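Local structure of putative acyl-[acyl-carrier-protein]--UDP-N-acetylglucosamine O-acyltransferase (Bacteroides fragilis, 4R36) at residues A[57-68]-A[74-84]; A[102-113]-A[125-136]. The protein probably transfers an acyl chain from acyl carrier protein to UDP-N-acetylglucosamine, an early step in making lipid A. One frame throughout, in Å; residues are numbered along the deposited sequence.

Contact 1: A[57-68]-A[74-84]; sequences KIMANANILYGS and NTIFPGAVIGA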
# COMPACT_ATOMS: atom_id res chain seq x y z
N LYS A 57 10.68 21.15 9.52
CA LYS A 57 10.87 21.24 8.10
C LYS A 57 9.69 20.58 7.40
O LYS A 57 9.46 19.39 7.61
CB LYS A 57 12.18 20.52 7.75
CG LYS A 57 12.43 20.47 6.24
CD LYS A 57 13.84 20.07 5.91
CE LYS A 57 14.06 20.32 4.44
NZ LYS A 57 15.12 19.45 3.86
N ILE A 58 8.98 21.34 6.59
CA ILE A 58 7.80 20.88 5.92
C ILE A 58 8.11 21.00 4.46
O ILE A 58 8.22 22.10 3.91
CB ILE A 58 6.58 21.70 6.29
CG1 ILE A 58 6.48 21.75 7.80
CG2 ILE A 58 5.34 21.17 5.61
CD1 ILE A 58 5.22 22.41 8.32
N MET A 59 8.21 19.84 3.79
CA MET A 59 8.59 19.80 2.44
C MET A 59 7.45 20.01 1.47
O MET A 59 6.30 20.04 1.82
CB MET A 59 9.35 18.46 2.12
CG MET A 59 10.52 18.31 3.06
SD MET A 59 11.45 16.78 2.94
CE MET A 59 12.13 16.95 1.30
N ALA A 60 7.81 20.13 0.21
CA ALA A 60 6.87 20.52 -0.85
C ALA A 60 5.68 19.65 -0.97
O ALA A 60 5.76 18.42 -0.87
CB ALA A 60 7.58 20.62 -2.17
N ASN A 61 4.54 20.28 -1.23
CA ASN A 61 3.29 19.61 -1.48
C ASN A 61 2.76 18.82 -0.28
O ASN A 61 1.96 17.97 -0.45
CB ASN A 61 3.35 18.71 -2.74
CG ASN A 61 3.61 19.52 -4.06
OD1 ASN A 61 2.67 20.02 -4.71
ND2 ASN A 61 4.87 19.64 -4.43
N ALA A 62 3.16 19.14 0.94
CA ALA A 62 2.60 18.54 2.12
C ALA A 62 1.37 19.35 2.50
O ALA A 62 1.28 20.55 2.13
CB ALA A 62 3.62 18.52 3.24
N ASN A 63 0.46 18.73 3.26
CA ASN A 63 -0.80 19.33 3.66
C ASN A 63 -0.98 19.22 5.17
O ASN A 63 -0.93 18.09 5.74
CB ASN A 63 -1.95 18.67 2.95
CG ASN A 63 -1.75 18.60 1.44
OD1 ASN A 63 -1.08 17.69 0.84
ND2 ASN A 63 -2.35 19.46 0.82
N ILE A 64 -1.13 20.36 5.86
CA ILE A 64 -1.36 20.41 7.28
C ILE A 64 -2.73 21.03 7.49
O ILE A 64 -2.95 22.29 7.30
CB ILE A 64 -0.28 21.25 8.01
CG1 ILE A 64 1.15 20.95 7.54
CG2 ILE A 64 -0.39 21.10 9.55
CD1 ILE A 64 1.61 19.55 7.86
N LEU A 65 -3.69 20.18 7.85
CA LEU A 65 -5.09 20.58 7.85
C LEU A 65 -5.66 20.94 9.24
O LEU A 65 -5.04 20.70 10.31
CB LEU A 65 -5.92 19.45 7.22
CG LEU A 65 -5.49 18.92 5.84
CD1 LEU A 65 -6.49 17.82 5.43
CD2 LEU A 65 -5.48 20.04 4.83
N TYR A 66 -6.82 21.57 9.19
CA TYR A 66 -7.58 21.98 10.34
C TYR A 66 -7.53 20.93 11.45
O TYR A 66 -7.94 19.76 11.26
CB TYR A 66 -9.04 22.15 9.85
CG TYR A 66 -9.99 22.63 10.89
CD1 TYR A 66 -10.64 21.74 11.73
CD2 TYR A 66 -10.30 24.01 11.02
CE1 TYR A 66 -11.56 22.18 12.66
CE2 TYR A 66 -11.22 24.45 11.97
CZ TYR A 66 -11.83 23.56 12.79
OH TYR A 66 -12.74 23.98 13.73
N GLY A 67 -6.99 21.35 12.59
CA GLY A 67 -6.92 20.50 13.75
C GLY A 67 -5.55 19.90 14.01
O GLY A 67 -5.38 19.15 14.95
N SER A 68 -4.59 20.17 13.15
CA SER A 68 -3.25 19.62 13.36
C SER A 68 -2.49 20.34 14.45
O SER A 68 -2.62 21.57 14.60
CB SER A 68 -2.43 19.71 12.11
OG SER A 68 -3.02 19.02 10.99
N ASN A 74 10.45 18.26 13.82
CA ASN A 74 9.97 17.23 12.90
C ASN A 74 10.37 17.52 11.47
O ASN A 74 10.63 18.69 11.09
CB ASN A 74 8.47 17.23 12.95
CG ASN A 74 7.95 16.90 14.33
OD1 ASN A 74 7.98 15.72 14.78
ND2 ASN A 74 7.49 17.92 15.05
N THR A 75 10.40 16.49 10.62
CA THR A 75 10.43 16.70 9.17
C THR A 75 9.26 16.01 8.53
O THR A 75 9.00 14.81 8.82
CB THR A 75 11.73 16.10 8.55
OG1 THR A 75 12.88 16.55 9.28
CG2 THR A 75 11.91 16.44 7.13
N ILE A 76 8.53 16.76 7.72
CA ILE A 76 7.30 16.28 7.08
C ILE A 76 7.60 16.31 5.61
O ILE A 76 7.85 17.38 5.00
CB ILE A 76 6.08 17.12 7.54
CG1 ILE A 76 5.93 16.92 9.06
CG2 ILE A 76 4.82 16.75 6.81
CD1 ILE A 76 4.89 17.83 9.62
N PHE A 77 7.56 15.11 4.99
CA PHE A 77 7.97 14.94 3.65
C PHE A 77 6.90 15.25 2.66
O PHE A 77 5.71 15.32 3.00
CB PHE A 77 8.53 13.50 3.46
CG PHE A 77 9.89 13.32 4.02
CD1 PHE A 77 10.12 13.35 5.41
CD2 PHE A 77 10.96 13.12 3.18
CE1 PHE A 77 11.39 13.19 5.91
CE2 PHE A 77 12.24 12.92 3.71
CZ PHE A 77 12.44 12.97 5.07
N PRO A 78 7.27 15.35 1.37
CA PRO A 78 6.25 15.69 0.35
C PRO A 78 5.04 14.79 0.28
O PRO A 78 5.19 13.54 0.34
CB PRO A 78 7.02 15.58 -0.98
CG PRO A 78 8.41 15.91 -0.55
CD PRO A 78 8.58 15.17 0.76
N GLY A 79 3.86 15.40 0.17
CA GLY A 79 2.63 14.62 -0.02
C GLY A 79 2.03 14.05 1.27
O GLY A 79 0.93 13.57 1.22
N ALA A 80 2.69 14.21 2.43
CA ALA A 80 2.04 13.87 3.69
C ALA A 80 0.80 14.72 3.93
O ALA A 80 0.72 15.89 3.50
CB ALA A 80 3.01 14.03 4.83
N VAL A 81 -0.20 14.11 4.55
CA VAL A 81 -1.41 14.80 4.83
C VAL A 81 -1.71 14.59 6.32
O VAL A 81 -2.15 13.48 6.72
CB VAL A 81 -2.57 14.30 3.95
CG1 VAL A 81 -3.84 15.11 4.23
CG2 VAL A 81 -2.21 14.34 2.45
N ILE A 82 -1.61 15.65 7.09
CA ILE A 82 -1.93 15.62 8.51
C ILE A 82 -3.21 16.38 8.80
O ILE A 82 -3.40 17.51 8.32
CB ILE A 82 -0.74 16.18 9.31
CG1 ILE A 82 0.54 15.36 9.03
CG2 ILE A 82 -1.03 16.17 10.81
CD1 ILE A 82 1.77 15.89 9.71
N GLY A 83 -4.14 15.72 9.51
CA GLY A 83 -5.32 16.32 10.03
C GLY A 83 -6.59 16.20 9.24
O GLY A 83 -7.61 16.77 9.64
N ALA A 84 -6.60 15.40 8.18
CA ALA A 84 -7.85 15.18 7.48
C ALA A 84 -8.88 14.51 8.38
O ALA A 84 -8.52 13.78 9.35
CB ALA A 84 -7.64 14.38 6.22
O HOH W 1 -9.46 18.59 9.31
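Segments 57-68 and 74-84 are successive coils of a left-handed parallel beta-helix, the fold built from hexapeptide repeats. Each segment carries two short strands joined by a type II turn, Met-59 to Ala-62 in one and Phe-77 to Ala-80 in the other. The strands pair in parallel and in register, Lys-57 with Thr-75, Ile-58 with Ile-76, Asn-63 with Val-81 and Ile-64 with Ile-82. Backbone hydrogen bonds tie the strands, as in Met-59 N to Ile-76 O at 2.8 Å. Between the stacked turns the link is weaker, Gly-79 N to Asn-61 O at 3.3 Å.

Ile-64 packs on the same face of the coils as Ile-58, Ile-76 and Ile-82. Its chi2 of -65° bends the side chain away from an extended course, and Ile-64 CD1 meets both Ile-76 CD1 and Ile-82 CD1 at 4.1 Å. It lies alongside Ile-82 but reaches Ile-76 tip to tip.

At the turn corner Met-59 runs beside Phe-77. The chain bends at chi3 (65°), and Met-59 SD sits over one face of the Phe-77 ring, 4.0 Å from its centroid and displaced toward the CD2 rim. This is a Met-aromatic contact. Arg-107 makes a cation-pi contact with the same ring. Met-59 CB also packs on Pro-78 CD at 3.6 Å, and Leu-65 of a second subunit touches Met-59.

Past the second strands, Leu-65 CD1 lies against Val-81 CG1 and Ala-84 CB. Leu-65 O is gripped twice, by Ser-68 N and by Ser-68 OG. Ser-68 OG meets Leu-65 O in the carbonyl plane, on a lone pair, at 2.7 Å. Beyond it, a water donates to Tyr-66 O at 2.7 Å and to Gly-83 O at 2.6 Å.

Contact 2: A[102-113]-A[125-136]; sequences DNNLIRENVTIN and GNNNLLMEGVHV. With ACT (acetate ion), chain D.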
# COMPACT_ATOMS: atom_id res chain seq x y z
N ASP A 102 7.63 15.57 18.92
CA ASP A 102 8.93 16.10 18.53
C ASP A 102 9.79 15.12 17.82
O ASP A 102 9.76 13.88 18.13
CB ASP A 102 9.74 16.55 19.77
CG ASP A 102 8.98 17.55 20.64
OD1 ASP A 102 8.17 18.33 20.16
OD2 ASP A 102 9.23 17.50 21.85
N ASN A 103 10.60 15.65 16.91
CA ASN A 103 11.65 14.91 16.31
C ASN A 103 11.14 13.68 15.52
O ASN A 103 11.85 12.69 15.41
CB ASN A 103 12.68 14.44 17.36
CG ASN A 103 13.16 15.58 18.25
OD1 ASN A 103 13.19 15.46 19.47
ND2 ASN A 103 13.49 16.66 17.64
N ASN A 104 10.00 13.79 14.85
CA ASN A 104 9.51 12.66 14.06
C ASN A 104 9.90 12.86 12.63
O ASN A 104 10.02 14.01 12.16
CB ASN A 104 7.99 12.62 14.14
CG ASN A 104 7.48 12.29 15.53
OD1 ASN A 104 7.63 11.17 16.00
ND2 ASN A 104 6.93 13.31 16.25
N LEU A 105 9.96 11.74 11.92
CA LEU A 105 10.17 11.71 10.51
C LEU A 105 8.90 11.18 9.89
O LEU A 105 8.60 10.01 10.06
CB LEU A 105 11.36 10.83 10.17
CG LEU A 105 12.70 11.28 10.83
CD1 LEU A 105 13.78 10.23 10.68
CD2 LEU A 105 13.13 12.61 10.23
N ILE A 106 8.12 12.05 9.25
CA ILE A 106 6.84 11.76 8.67
C ILE A 106 7.03 11.74 7.13
O ILE A 106 7.12 12.76 6.45
CB ILE A 106 5.78 12.83 9.05
CG1 ILE A 106 5.75 13.05 10.58
CG2 ILE A 106 4.44 12.48 8.49
CD1 ILE A 106 5.40 11.87 11.42
N ARG A 107 7.11 10.52 6.58
CA ARG A 107 7.55 10.34 5.20
C ARG A 107 6.43 10.61 4.21
O ARG A 107 5.29 10.92 4.56
CB ARG A 107 8.16 8.92 5.04
CG ARG A 107 9.45 8.66 5.87
CD ARG A 107 10.59 9.64 5.59
NE ARG A 107 10.93 9.68 4.18
CZ ARG A 107 12.17 9.56 3.68
NH1 ARG A 107 13.25 9.50 4.47
NH2 ARG A 107 12.33 9.58 2.36
N GLU A 108 6.81 10.51 2.95
CA GLU A 108 5.95 10.77 1.84
C GLU A 108 4.60 10.09 1.91
O GLU A 108 4.51 8.88 2.20
CB GLU A 108 6.60 10.33 0.52
CG GLU A 108 7.94 10.95 0.19
CD GLU A 108 9.16 10.14 0.66
OE1 GLU A 108 9.15 9.64 1.83
OE2 GLU A 108 10.15 10.04 -0.08
N ASN A 109 3.57 10.87 1.65
CA ASN A 109 2.19 10.40 1.63
C ASN A 109 1.68 9.71 2.89
O ASN A 109 0.69 9.02 2.81
CB ASN A 109 2.00 9.47 0.43
CG ASN A 109 2.15 10.21 -0.87
OD1 ASN A 109 1.46 11.23 -1.07
ND2 ASN A 109 3.10 9.77 -1.74
N VAL A 110 2.34 9.93 4.02
CA VAL A 110 1.80 9.49 5.28
C VAL A 110 0.50 10.25 5.58
O VAL A 110 0.40 11.45 5.30
CB VAL A 110 2.79 9.67 6.41
CG1 VAL A 110 2.11 9.59 7.75
CG2 VAL A 110 3.95 8.65 6.29
N THR A 111 -0.51 9.55 6.08
CA THR A 111 -1.75 10.17 6.44
C THR A 111 -1.97 10.00 7.95
O THR A 111 -1.89 8.88 8.49
CB THR A 111 -2.96 9.59 5.64
OG1 THR A 111 -3.00 8.15 5.71
CG2 THR A 111 -2.90 10.02 4.19
N ILE A 112 -2.24 11.11 8.64
CA ILE A 112 -2.63 11.08 10.02
C ILE A 112 -3.96 11.82 10.16
O ILE A 112 -4.00 13.05 10.18
CB ILE A 112 -1.55 11.65 10.95
CG1 ILE A 112 -0.17 11.04 10.68
CG2 ILE A 112 -1.93 11.51 12.41
CD1 ILE A 112 0.98 11.66 11.44
N ASN A 113 -5.05 11.07 10.27
CA ASN A 113 -6.34 11.69 10.35
C ASN A 113 -6.57 12.21 11.78
O ASN A 113 -6.13 11.61 12.76
CB ASN A 113 -7.49 10.72 10.00
CG ASN A 113 -7.43 10.06 8.61
OD1 ASN A 113 -8.13 9.07 8.41
ND2 ASN A 113 -6.67 10.58 7.68
N GLY A 125 3.66 10.39 19.30
CA GLY A 125 4.64 10.89 20.27
C GLY A 125 5.90 11.48 19.65
O GLY A 125 5.83 12.27 18.68
N ASN A 126 7.06 11.07 20.19
CA ASN A 126 8.31 11.68 19.80
C ASN A 126 9.26 10.67 19.16
O ASN A 126 9.21 9.47 19.49
CB ASN A 126 8.98 12.24 21.03
CG ASN A 126 8.08 13.15 21.83
OD1 ASN A 126 7.36 14.03 21.29
ND2 ASN A 126 8.10 12.95 23.12
N ASN A 127 10.12 11.14 18.26
CA ASN A 127 11.26 10.32 17.79
C ASN A 127 10.76 9.05 17.05
O ASN A 127 11.40 8.00 17.13
CB ASN A 127 12.22 9.92 18.93
CG ASN A 127 12.64 11.13 19.77
OD1 ASN A 127 13.25 11.99 19.30
ND2 ASN A 127 12.31 11.13 21.02
N ASN A 128 9.68 9.19 16.30
CA ASN A 128 9.22 8.11 15.46
C ASN A 128 9.61 8.30 14.04
O ASN A 128 9.70 9.43 13.55
CB ASN A 128 7.71 8.04 15.55
CG ASN A 128 7.25 7.79 16.96
OD1 ASN A 128 7.40 6.66 17.51
ND2 ASN A 128 6.61 8.82 17.55
N LEU A 129 9.74 7.18 13.35
CA LEU A 129 9.83 7.15 11.89
C LEU A 129 8.61 6.45 11.30
O LEU A 129 8.39 5.27 11.52
CB LEU A 129 11.08 6.44 11.46
CG LEU A 129 11.25 6.08 10.01
CD1 LEU A 129 11.10 7.29 9.08
CD2 LEU A 129 12.55 5.35 9.75
N LEU A 130 7.83 7.19 10.56
CA LEU A 130 6.66 6.67 9.86
C LEU A 130 7.01 6.73 8.41
O LEU A 130 7.01 7.75 7.79
CB LEU A 130 5.40 7.46 10.17
CG LEU A 130 4.97 7.64 11.68
CD1 LEU A 130 3.59 8.28 11.72
CD2 LEU A 130 4.92 6.31 12.42
N MET A 131 7.27 5.54 7.85
CA MET A 131 7.71 5.42 6.49
C MET A 131 6.59 5.70 5.49
O MET A 131 5.42 5.83 5.87
CB MET A 131 8.31 4.02 6.22
CG MET A 131 9.61 3.83 6.96
SD MET A 131 10.40 2.31 6.36
CE MET A 131 11.38 2.04 7.77
N GLU A 132 6.95 5.82 4.23
CA GLU A 132 5.98 6.36 3.23
C GLU A 132 4.71 5.56 3.20
O GLU A 132 4.74 4.32 3.36
CB GLU A 132 6.58 6.48 1.85
CG GLU A 132 6.98 5.19 1.14
CD GLU A 132 5.81 4.37 0.56
OE1 GLU A 132 4.75 4.96 0.21
OE2 GLU A 132 6.02 3.13 0.39
N GLY A 133 3.60 6.28 3.04
CA GLY A 133 2.32 5.72 2.88
C GLY A 133 1.65 5.14 4.14
O GLY A 133 0.48 4.66 4.08
N VAL A 134 2.33 5.20 5.25
CA VAL A 134 1.74 4.80 6.51
C VAL A 134 0.47 5.58 6.81
O VAL A 134 0.39 6.78 6.51
CB VAL A 134 2.74 4.92 7.68
CG1 VAL A 134 2.05 4.91 9.09
CG2 VAL A 134 3.75 3.82 7.65
N HIS A 135 -0.56 4.88 7.25
CA HIS A 135 -1.82 5.47 7.66
C HIS A 135 -2.04 5.37 9.16
O HIS A 135 -1.97 4.24 9.78
CB HIS A 135 -2.98 4.86 6.90
CG HIS A 135 -4.32 5.35 7.35
ND1 HIS A 135 -4.83 6.58 6.98
CD2 HIS A 135 -5.27 4.77 8.13
CE1 HIS A 135 -6.03 6.72 7.50
NE2 HIS A 135 -6.30 5.66 8.23
N VAL A 136 -2.36 6.51 9.77
CA VAL A 136 -2.75 6.55 11.20
C VAL A 136 -4.20 7.03 11.33
O VAL A 136 -4.49 8.17 10.99
CB VAL A 136 -1.82 7.49 11.98
CG1 VAL A 136 -2.14 7.44 13.47
CG2 VAL A 136 -0.37 7.14 11.79
C ACT D . -9.21 4.07 8.96
O ACT D . -8.40 3.14 8.64
OXT ACT D . -8.89 5.27 8.86
CH3 ACT D . -10.60 3.79 9.52
O HOH W 2 4.12 7.18 -1.36
O HOH W 3 -1.18 7.01 3.95
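Thr-111 OG1 and His-135 ND1 share a hydrogen bond of 2.7 Å. The hydroxyl meets the imidazole edge in the ring plane. Chi1 of 52° sets OG1 between the Thr-111 backbone N and carbonyl carbon, within reach of ND1. His-135 NE2 donates to acetate OXT at 2.7 Å; Asn-150 of a third subunit also binds this acetate.

At the far end, Asn-104 and Asn-128 lie side by side with amide planes 4° apart. Asn-104 OD1 accepts from Asn-128 N at 2.9 Å and from Asn-128 ND2 at 3.0 Å. Asn-104 ND2 donates to Gly-125 O at 2.9 Å. Asn-128 OD1 in turn accepts from Cys-146 N, carrying this asparagine ladder to the next coil.

At the turns, a water bridges Asn-109 ND2 and Glu-132 OE1, while Asn-109 OD1 binds calcium together with the same atom of the other two subunits. Glu-132 OE2 forms a salt bridge with Lys-153 of the second subunit. Arg-107 NE and NH2 grip Glu-108 OE1 side-on in a salt bridge, on its syn side but out of the carboxylate plane, both from the same face; NH2 also bonds to Ile-85 O of that subunit.

Leu-130 CD1 touches Ile-106 CD1 at 4.0 Å, and Ile-112 CG2 rests on Val-136 CB at the same distance. On the other face of the sheet, Leu-129 CD1 lies against Leu-105 CB at 3.7 Å.

Strands 105-106 and 129-130 pair in one wall of the beta-helix, and 111-112 and 135-136 in the next. Strands 147-148 and 153-154 follow on, and strand 121-124 packs on Asn-104, Ile-112 and Val-136.

Overall arrangement
Contact 1 closes before contact 2 opens along the chain, and their centres are about 10 Å apart. Both are coil-on-coil stacks in the same beta-helix, so they follow each other along its axis. Strand 81-82 neighbours 111-112 in one sheet, and 75-76 neighbours 105-106 in another. A probable hydrogen bond from Gly-83 N to Ile-112 O joins them in the first wall. Just before the second wall, Asn-74 OD1 probably accepts from Asn-104 N, continuing the asparagine ladder. Segment 74-84 thus stacks directly on 102-113. Both contacts touch neighbouring subunits, and Gly-79 in the turn of contact 1 lies about 4 Å from the calcium ion that Asn-109 binds, consistent with a trimer joined along these coils.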